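Local coordinates for uncharacterized protein YLR132C (Kluyveromyces marxianus, PDB 6PFQ) that is a U6 snRNA phosphodiesterase, Usb1, of the 2H phosphodiesterase superfamily, and probably acts as a nuclease that trims RNA, at residues H40-F45 with R173-S178; M67-E72 with E76-R81; R83-A88 with L131-K136. All coordinates share one frame; numbering follows the deposited sequence.

Contact 1: residues H40-F45 with R173-S178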
loop_
_atom_site.group_PDB
_atom_site.type_symbol
_atom_site.label_atom_id
_atom_site.label_comp_id
_atom_site.label_asym_id
_atom_site.label_seq_id
_atom_site.Cartn_x
_atom_site.Cartn_y
_atom_site.Cartn_z
ATOM N N HIS A 40 -1.603 -17.728 18.662
ATOM C CA HIS A 40 -0.280 -18.215 18.323
ATOM C C HIS A 40 0.837 -17.392 18.929
ATOM O O HIS A 40 1.991 -17.571 18.531
ATOM C CB HIS A 40 -0.147 -18.281 16.804
ATOM C CG HIS A 40 -0.965 -19.376 16.201
ATOM N ND1 HIS A 40 -0.446 -20.617 15.919
ATOM C CD2 HIS A 40 -2.274 -19.433 15.882
ATOM C CE1 HIS A 40 -1.398 -21.386 15.424
ATOM N NE2 HIS A 40 -2.516 -20.690 15.382
ATOM N N HIS A 41 0.519 -16.496 19.873
ATOM C CA HIS A 41 1.522 -15.689 20.572
ATOM C C HIS A 41 2.369 -14.887 19.586
ATOM O O HIS A 41 3.596 -14.765 19.731
ATOM C CB HIS A 41 2.388 -16.564 21.481
ATOM C CG HIS A 41 1.586 -17.351 22.466
ATOM N ND1 HIS A 41 1.385 -18.710 22.348
ATOM C CD2 HIS A 41 0.870 -16.956 23.544
ATOM C CE1 HIS A 41 0.607 -19.122 23.331
ATOM N NE2 HIS A 41 0.275 -18.077 24.066
ATOM N N ARG A 42 1.699 -14.327 18.582
ATOM C CA ARG A 42 2.308 -13.430 17.607
ATOM C C ARG A 42 1.884 -11.991 17.868
ATOM O O ARG A 42 0.841 -11.734 18.467
ATOM C CB ARG A 42 1.901 -13.797 16.180
ATOM C CG ARG A 42 2.174 -15.232 15.807
ATOM C CD ARG A 42 3.458 -15.330 15.073
ATOM N NE ARG A 42 3.708 -16.664 14.541
ATOM C CZ ARG A 42 4.586 -16.903 13.573
ATOM N NH1 ARG A 42 5.289 -15.897 13.038
ATOM N NH2 ARG A 42 4.775 -18.144 13.155
ATOM N N ASN A 43 2.686 -11.050 17.359
ATOM C CA ASN A 43 2.300 -9.642 17.382
ATOM C C ASN A 43 1.030 -9.398 16.564
ATOM O O ASN A 43 0.795 -10.021 15.517
ATOM C CB ASN A 43 3.443 -8.777 16.833
ATOM C CG ASN A 43 4.509 -8.487 17.881
ATOM O OD1 ASN A 43 4.368 -8.874 19.028
ATOM N ND2 ASN A 43 5.581 -7.800 17.479
ATOM N N SER A 44 0.194 -8.501 17.066
ATOM C CA SER A 44 -1.042 -8.096 16.403
ATOM C C SER A 44 -0.846 -6.918 15.437
ATOM O O SER A 44 0.073 -6.110 15.561
ATOM C CB SER A 44 -2.105 -7.734 17.446
ATOM O OG SER A 44 -2.663 -8.937 17.964
ATOM N N PHE A 45 -1.780 -6.815 14.494
ATOM C CA PHE A 45 -1.812 -5.776 13.479
ATOM C C PHE A 45 -2.636 -4.591 13.952
ATOM O O PHE A 45 -3.788 -4.762 14.390
ATOM C CB PHE A 45 -2.407 -6.347 12.185
ATOM C CG PHE A 45 -1.551 -7.413 11.569
ATOM C CD1 PHE A 45 -0.447 -7.065 10.782
ATOM C CD2 PHE A 45 -1.832 -8.766 11.801
ATOM C CE1 PHE A 45 0.355 -8.063 10.228
ATOM C CE2 PHE A 45 -1.030 -9.781 11.248
ATOM C CZ PHE A 45 0.060 -9.420 10.459
ATOM N N ARG A 173 13.548 -13.597 8.934
ATOM C CA ARG A 173 12.904 -14.040 7.702
ATOM C C ARG A 173 12.088 -15.320 7.927
ATOM O O ARG A 173 11.001 -15.485 7.351
ATOM C CB ARG A 173 13.960 -14.225 6.604
ATOM C CG ARG A 173 13.390 -14.889 5.323
ATOM C CD ARG A 173 14.512 -15.375 4.389
ATOM N NE ARG A 173 15.657 -14.458 4.341
ATOM C CZ ARG A 173 16.884 -14.762 4.770
ATOM N NH1 ARG A 173 17.136 -15.965 5.279
ATOM N NH2 ARG A 173 17.865 -13.866 4.681
ATOM N N GLN A 174 12.599 -16.248 8.737
ATOM C CA GLN A 174 11.822 -17.445 9.048
ATOM C C GLN A 174 10.506 -17.101 9.754
ATOM O O GLN A 174 9.464 -17.682 9.445
ATOM C CB GLN A 174 12.633 -18.413 9.915
ATOM N N ARG A 175 10.533 -16.178 10.725
ATOM C CA ARG A 175 9.291 -15.853 11.426
ATOM C C ARG A 175 8.333 -15.087 10.507
ATOM O O ARG A 175 7.111 -15.247 10.607
ATOM C CB ARG A 175 9.591 -15.061 12.703
ATOM C CG ARG A 175 10.391 -15.850 13.770
ATOM C CD ARG A 175 9.643 -17.076 14.300
ATOM N NE ARG A 175 8.652 -16.734 15.325
ATOM C CZ ARG A 175 7.676 -17.546 15.744
ATOM N NH1 ARG A 175 7.541 -18.761 15.228
ATOM N NH2 ARG A 175 6.822 -17.135 16.675
ATOM N N LEU A 176 8.872 -14.295 9.587
ATOM C CA LEU A 176 8.031 -13.634 8.595
ATOM C C LEU A 176 7.366 -14.653 7.663
ATOM O O LEU A 176 6.163 -14.550 7.362
ATOM C CB LEU A 176 8.870 -12.633 7.797
ATOM C CG LEU A 176 8.219 -12.042 6.559
ATOM C CD1 LEU A 176 6.942 -11.268 6.923
ATOM C CD2 LEU A 176 9.248 -11.114 5.854
ATOM N N ASP A 177 8.119 -15.652 7.202
ATOM C CA ASP A 177 7.493 -16.650 6.333
ATOM C C ASP A 177 6.492 -17.524 7.089
ATOM O O ASP A 177 5.446 -17.888 6.540
ATOM C CB ASP A 177 8.586 -17.494 5.666
ATOM C CG ASP A 177 9.306 -16.706 4.554
ATOM O OD1 ASP A 177 8.664 -15.846 3.907
ATOM O OD2 ASP A 177 10.508 -16.938 4.332
ATOM N N SER A 178 6.743 -17.843 8.347
ATOM C CA SER A 178 5.717 -18.584 9.072
ATOM C C SER A 178 4.541 -17.682 9.444
ATOM O O SER A 178 3.416 -18.162 9.567
ATOM C CB SER A 178 6.295 -19.268 10.311
ATOM O OG SER A 178 6.807 -18.375 11.256
#

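Contact 2: residues M67-E72 with E76-R81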
loop_
_atom_site.group_PDB
_atom_site.type_symbol
_atom_site.label_atom_id
_atom_site.label_comp_id
_atom_site.label_asym_id
_atom_site.label_seq_id
_atom_site.Cartn_x
_atom_site.Cartn_y
_atom_site.Cartn_z
ATOM N N MET A 67 10.981 8.248 -4.415
ATOM C CA MET A 67 11.841 8.747 -5.482
ATOM C C MET A 67 12.722 9.849 -4.933
ATOM O O MET A 67 12.224 10.876 -4.464
ATOM C CB MET A 67 11.031 9.249 -6.679
ATOM C CG MET A 67 10.226 8.128 -7.335
ATOM S SD MET A 67 9.252 8.690 -8.777
ATOM C CE MET A 67 7.903 9.576 -7.999
ATOM N N MET A 68 14.027 9.645 -4.993
ATOM C CA MET A 68 14.938 10.622 -4.431
ATOM C C MET A 68 15.590 11.367 -5.580
ATOM O O MET A 68 16.567 10.894 -6.168
ATOM C CB MET A 68 15.932 9.914 -3.529
ATOM C CG MET A 68 15.155 9.097 -2.491
ATOM S SD MET A 68 16.254 8.443 -1.256
ATOM C CE MET A 68 15.287 7.027 -0.684
ATOM N N PHE A 69 15.087 12.563 -5.849
ATOM C CA PHE A 69 15.642 13.333 -6.945
ATOM C C PHE A 69 16.907 14.059 -6.511
ATOM O O PHE A 69 17.110 14.368 -5.324
ATOM C CB PHE A 69 14.602 14.333 -7.438
ATOM C CG PHE A 69 13.332 13.679 -7.935
ATOM C CD1 PHE A 69 13.223 13.237 -9.260
ATOM C CD2 PHE A 69 12.250 13.505 -7.090
ATOM C CE1 PHE A 69 12.053 12.660 -9.729
ATOM C CE2 PHE A 69 11.079 12.913 -7.556
ATOM C CZ PHE A 69 10.992 12.481 -8.869
ATOM N N ALA A 70 17.735 14.397 -7.516
ATOM C CA ALA A 70 19.049 14.979 -7.248
ATOM C C ALA A 70 18.959 16.430 -6.799
ATOM O O ALA A 70 19.850 16.919 -6.102
ATOM C CB ALA A 70 19.942 14.860 -8.486
ATOM N N ASN A 71 17.922 17.143 -7.215
ATOM C CA ASN A 71 17.791 18.551 -6.870
ATOM C C ASN A 71 16.359 18.967 -7.151
ATOM O O ASN A 71 15.566 18.199 -7.702
ATOM C CB ASN A 71 18.783 19.425 -7.654
ATOM C CG ASN A 71 18.804 19.091 -9.129
ATOM O OD1 ASN A 71 17.796 19.233 -9.824
ATOM N ND2 ASN A 71 19.945 18.631 -9.616
ATOM N N GLU A 72 16.038 20.203 -6.762
ATOM C CA GLU A 72 14.688 20.712 -6.971
ATOM C C GLU A 72 14.346 20.781 -8.453
ATOM O O GLU A 72 13.194 20.545 -8.835
ATOM C CB GLU A 72 14.539 22.081 -6.310
ATOM C CG GLU A 72 13.202 22.768 -6.543
ATOM C CD GLU A 72 13.075 24.071 -5.780
ATOM O OE1 GLU A 72 13.064 24.024 -4.534
ATOM O OE2 GLU A 72 12.995 25.140 -6.424
ATOM N N GLU A 76 11.085 18.879 -10.139
ATOM C CA GLU A 76 10.036 19.568 -10.887
ATOM C C GLU A 76 9.964 19.087 -12.333
ATOM O O GLU A 76 8.868 18.857 -12.859
ATOM C CB GLU A 76 10.272 21.082 -10.856
ATOM C CG GLU A 76 10.406 21.713 -9.479
ATOM C CD GLU A 76 10.861 23.179 -9.555
ATOM O OE1 GLU A 76 10.364 24.002 -8.756
ATOM O OE2 GLU A 76 11.699 23.517 -10.430
ATOM N N GLU A 77 11.115 18.908 -12.988
ATOM C CA GLU A 77 11.113 18.411 -14.361
ATOM C C GLU A 77 10.399 17.071 -14.438
ATOM O O GLU A 77 9.502 16.873 -15.268
ATOM C CB GLU A 77 12.545 18.258 -14.893
ATOM C CG GLU A 77 13.297 19.536 -15.188
ATOM C CD GLU A 77 12.452 20.535 -15.934
ATOM O OE1 GLU A 77 12.292 21.656 -15.409
ATOM O OE2 GLU A 77 11.927 20.181 -17.022
ATOM N N LYS A 78 10.820 16.120 -13.601
ATOM C CA LYS A 78 10.305 14.766 -13.712
ATOM C C LYS A 78 8.869 14.661 -13.205
ATOM O O LYS A 78 8.029 14.027 -13.855
ATOM C CB LYS A 78 11.226 13.800 -12.961
ATOM C CG LYS A 78 12.691 13.893 -13.343
ATOM C CD LYS A 78 12.986 13.232 -14.666
ATOM C CE LYS A 78 14.463 13.325 -15.021
ATOM N NZ LYS A 78 14.694 13.005 -16.456
ATOM N N MET A 79 8.553 15.285 -12.061
ATOM C CA MET A 79 7.178 15.207 -11.564
ATOM C C MET A 79 6.209 15.920 -12.491
ATOM O O MET A 79 5.094 15.438 -12.705
ATOM C CB MET A 79 7.048 15.758 -10.145
ATOM C CG MET A 79 7.823 14.979 -9.047
ATOM S SD MET A 79 7.297 13.234 -8.920
ATOM C CE MET A 79 5.607 13.391 -8.318
ATOM N N GLY A 80 6.605 17.065 -13.054
ATOM C CA GLY A 80 5.742 17.729 -14.022
ATOM C C GLY A 80 5.462 16.873 -15.243
ATOM O O GLY A 80 4.316 16.764 -15.687
ATOM N N ARG A 81 6.495 16.213 -15.780
ATOM C CA ARG A 81 6.274 15.305 -16.904
ATOM C C ARG A 81 5.349 14.162 -16.498
ATOM O O ARG A 81 4.486 13.752 -17.271
ATOM C CB ARG A 81 7.611 14.767 -17.435
ATOM C CG ARG A 81 8.354 15.713 -18.429
ATOM C CD ARG A 81 9.806 15.241 -18.646
ATOM N NE ARG A 81 10.521 15.948 -19.703
ATOM C CZ ARG A 81 11.233 17.062 -19.517
ATOM N NH1 ARG A 81 11.325 17.601 -18.307
ATOM N NH2 ARG A 81 11.859 17.639 -20.541
#

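Contact 3: residues R83-A88 with L131-K136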
loop_
_atom_site.group_PDB
_atom_site.type_symbol
_atom_site.label_atom_id
_atom_site.label_comp_id
_atom_site.label_asym_id
_atom_site.label_seq_id
_atom_site.Cartn_x
_atom_site.Cartn_y
_atom_site.Cartn_z
ATOM N N ARG A 83 2.956 14.253 -14.158
ATOM C CA ARG A 83 1.613 14.828 -14.073
ATOM C C ARG A 83 1.010 15.052 -15.458
ATOM O O ARG A 83 -0.123 14.641 -15.734
ATOM C CB ARG A 83 1.665 16.160 -13.309
ATOM N N GLN A 84 1.782 15.640 -16.366
ATOM C CA GLN A 84 1.253 15.941 -17.693
ATOM C C GLN A 84 0.911 14.665 -18.446
ATOM O O GLN A 84 -0.135 14.585 -19.100
ATOM C CB GLN A 84 2.259 16.772 -18.483
ATOM N N GLU A 85 1.793 13.664 -18.388
ATOM C CA GLU A 85 1.524 12.430 -19.107
ATOM C C GLU A 85 0.371 11.645 -18.483
ATOM O O GLU A 85 -0.380 10.982 -19.207
ATOM C CB GLU A 85 2.791 11.583 -19.186
ATOM C CG GLU A 85 3.788 12.084 -20.217
ATOM C CD GLU A 85 4.601 10.958 -20.843
ATOM O OE1 GLU A 85 4.098 9.813 -20.867
ATOM O OE2 GLU A 85 5.739 11.218 -21.309
ATOM N N ILE A 86 0.209 11.683 -17.159
ATOM C CA ILE A 86 -0.947 11.008 -16.571
ATOM C C ILE A 86 -2.241 11.688 -17.019
ATOM O O ILE A 86 -3.203 11.025 -17.418
ATOM C CB ILE A 86 -0.823 10.941 -15.033
ATOM C CG1 ILE A 86 0.017 9.724 -14.612
ATOM C CG2 ILE A 86 -2.183 10.829 -14.383
ATOM C CD1 ILE A 86 0.659 9.859 -13.261
ATOM N N ARG A 87 -2.266 13.021 -17.006
ATOM C CA ARG A 87 -3.424 13.752 -17.516
ATOM C C ARG A 87 -3.721 13.371 -18.956
ATOM O O ARG A 87 -4.886 13.207 -19.331
ATOM C CB ARG A 87 -3.193 15.263 -17.401
ATOM N N ALA A 88 -2.683 13.185 -19.768
ATOM C CA ALA A 88 -2.885 12.871 -21.177
ATOM C C ALA A 88 -3.396 11.451 -21.387
ATOM O O ALA A 88 -3.797 11.116 -22.505
ATOM C CB ALA A 88 -1.582 13.087 -21.962
ATOM N N LEU A 131 1.969 3.161 -14.159
ATOM C CA LEU A 131 3.295 2.682 -13.778
ATOM C C LEU A 131 4.303 2.915 -14.899
ATOM O O LEU A 131 5.473 3.227 -14.640
ATOM C CB LEU A 131 3.226 1.199 -13.414
ATOM C CG LEU A 131 2.380 0.903 -12.160
ATOM C CD1 LEU A 131 2.586 -0.568 -11.823
ATOM C CD2 LEU A 131 2.794 1.761 -10.997
ATOM N N SER A 132 3.865 2.765 -16.154
ATOM C CA SER A 132 4.793 2.976 -17.261
ATOM C C SER A 132 5.327 4.397 -17.268
ATOM O O SER A 132 6.515 4.612 -17.512
ATOM C CB SER A 132 4.124 2.653 -18.594
ATOM O OG SER A 132 3.928 1.261 -18.698
ATOM N N ILE A 133 4.465 5.375 -16.986
ATOM C CA ILE A 133 4.907 6.761 -16.903
ATOM C C ILE A 133 5.902 6.948 -15.765
ATOM O O ILE A 133 6.934 7.615 -15.926
ATOM C CB ILE A 133 3.681 7.681 -16.733
ATOM C CG1 ILE A 133 2.837 7.665 -18.014
ATOM C CG2 ILE A 133 4.129 9.111 -16.409
ATOM C CD1 ILE A 133 1.425 8.088 -17.804
ATOM N N VAL A 134 5.616 6.354 -14.593
ATOM C CA VAL A 134 6.542 6.453 -13.464
ATOM C C VAL A 134 7.897 5.859 -13.824
ATOM O O VAL A 134 8.949 6.451 -13.538
ATOM C CB VAL A 134 5.949 5.780 -12.202
ATOM C CG1 VAL A 134 6.975 5.855 -11.030
ATOM C CG2 VAL A 134 4.633 6.461 -11.806
ATOM N N GLU A 135 7.898 4.679 -14.441
ATOM C CA GLU A 135 9.167 4.054 -14.803
ATOM C C GLU A 135 9.959 4.928 -15.759
ATOM O O GLU A 135 11.196 4.939 -15.715
ATOM C CB GLU A 135 8.915 2.690 -15.444
ATOM N N LYS A 136 9.267 5.663 -16.632
ATOM C CA LYS A 136 9.969 6.506 -17.599
ATOM C C LYS A 136 10.686 7.666 -16.919
ATOM O O LYS A 136 11.793 8.044 -17.325
ATOM C CB LYS A 136 8.988 7.024 -18.653
ATOM C CG LYS A 136 9.598 7.939 -19.711
ATOM C CD LYS A 136 8.631 8.141 -20.887
ATOM C CE LYS A 136 9.183 9.124 -21.917
ATOM N NZ LYS A 136 8.078 9.668 -22.762
#

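Contact 1: residues H40-F45 with R173-S178
Arg-42 meets helix 169-186 with the end of its guanidinium, which serves two acceptors at its edge while one face lies on a second arginine. Arg-42 NH2 donates to Ser-178 OG at 2.8 Å, almost straight at 168° and within the plane of the group. Arg-42 NH1 reaches the backbone oxygen Arg-175 O at 3.1 Å, a more bent bond that also keeps close to that plane. Two grips on neighbouring nitrogens fix the rotation of the group. A bend at chi2 (-97°) turns the otherwise extended end of Arg-42 to the helix. Across its face lies the guanidinium of Arg-175, planes 15° apart and centres 3.8 Å apart. The side chain of Arg-175 bends at both chi2 and chi3, and this folding brings its end back over Arg-42. Arg-42 NH2 and Arg-175 NH1 are 3.5 Å apart, so the stack brings like charges together; the two acceptors gripped by Arg-42 probably offset part of the cost. Losing this guanidinium to an alanine here is likely to leave Ser-178 OG and Arg-175 O without these donors and one face of the Arg-175 guanidinium without its flat neighbour. Arg-42 directly follows His-41, the C-prime residue of the Schellman motif that ends helix 20-39, and the guanidinium-on-guanidinium stack joins this turn to helix 169-186.

Contact 2: residues M67-E72 with E76-R81
Phe-69 and Met-67 meet the buried face of the first turns of helix 72-88 chiefly through the sulfur of Met-79. Met-79 SD lies 3.8 Å from Phe-69 CZ, approaching the ring obliquely in a Met-aromatic contact, the two side chains crossing at about a right angle. Bends at chi2 and chi3 curl Met-79 back on itself, and the same sulfur also receives the methyl of Met-67, CE to SD 3.8 Å. The neighbouring ring carbon, Phe-69 CE1, presses on Lys-78 CB at 3.5 Å; the aliphatic root of the lysine does the touching while its amine leads elsewhere.

Glu-76 N donates to Glu-72 O at 3.0 Å, a nearly straight helical bond (164°). The side chains of these two residues run out over that turn, with Glu-76 CG close beside Glu-72 O and the carboxylates nearing each other, OE2 of Glu-72 to OE1 of Glu-76 3.7 Å. The helix start is set by Asn-71, the N-cap, whose OD1 accepts from Glu-74 N, while Glu-74 OE2 takes Ala-70 N. Pro-139 touches Phe-69 and Met-67 from a loop, and Met-67 pairs with Gly-10 through the backbone.

The chemistry is thus divided: soft, polarisable sulfur and ring carbon fill the inside, whereas two acidic groups share the solvent-exposed side, where their mutual repulsion is probably eased by solvent and by the positive end of the helix dipole.

Contact 3: residues R83-A88 with L131-K136
The carboxylate of Glu-85 is the flat group of this contact, and its two oxygens meet different chemistry. Glu-85 OE2 offers its syn lone pair, the one on the side of OE1, to Lys-136 NZ in a salt bridge of 3.2 Å. The same oxygen also hydrogen-bonds with Tyr-137 OH, its stronger partner, so a hydroxyl and an ammonium share one atom and would be expected to keep the carboxylate ionised. Glu-85 OE1 instead comes obliquely against Ile-133 CG1 at 3.8 Å, an aliphatic neighbour that gives it no bond. The lysine comes in across the glutamate at about a right angle. Its first torsion (chi1 179°) swings CG opposite the backbone nitrogen, and the later ones are extended, so that Lys-136 reaches across to the facing helix with a straight chain. Glu-85, by contrast, is bent at chi2, which turns its acid group toward the lysine and the tyrosine.

Beneath this ion pair sits Ile-133, whose side chain points at the opposing helix. Ile-133 CD1 rests 3.7 Å from the backbone oxygen Glu-85 O and 3.9 Å from Ile-86 CG1. Ile-133 CG2 and CD1 both lie about 4.0 Å from Glu-85 CB, so the isoleucine end rests against the root of the glutamate. Leu-89 touches Ile-133 as well.

These residues join helices 72-88 and 121-137, whose segments 83-88 and 131-136 run nearly antiparallel (158°), with axes 9.8 Å apart at the closest. Ile-86 continues inward to Leu-216 and the C-terminal Leu-218, so helix 72-88 packs on edge strand 212-217 of the four-stranded antiparallel sheet, while Leu-131 of helix 121-137 meets the loop residues Leu-150 and Leu-153.

In the fold
Contacts 2 and 3 are neighbours, their centres 13 Å apart, and share helix 72-88: contact 2 tethers its start to the end of strand 59-68, contact 3 its later turns to helix 121-137. They touch where Met-67 SD packs on Val-134 CG1 at 4.3 Å. Contact 1 lies across the chain's centre, about 38 Å from each between centres. UMP, seen with this protein but not bound here, is held by Asn-152 and two H-x-S motifs, one per sheet as in a 2H fold: His-60 and Ser-62 on strand 59-68, His-154 and Ser-156 on strand 154-161. Of the three contacts, contact 2 comes nearest, the Met-67 side chain about 10 Å from that of Ser-62.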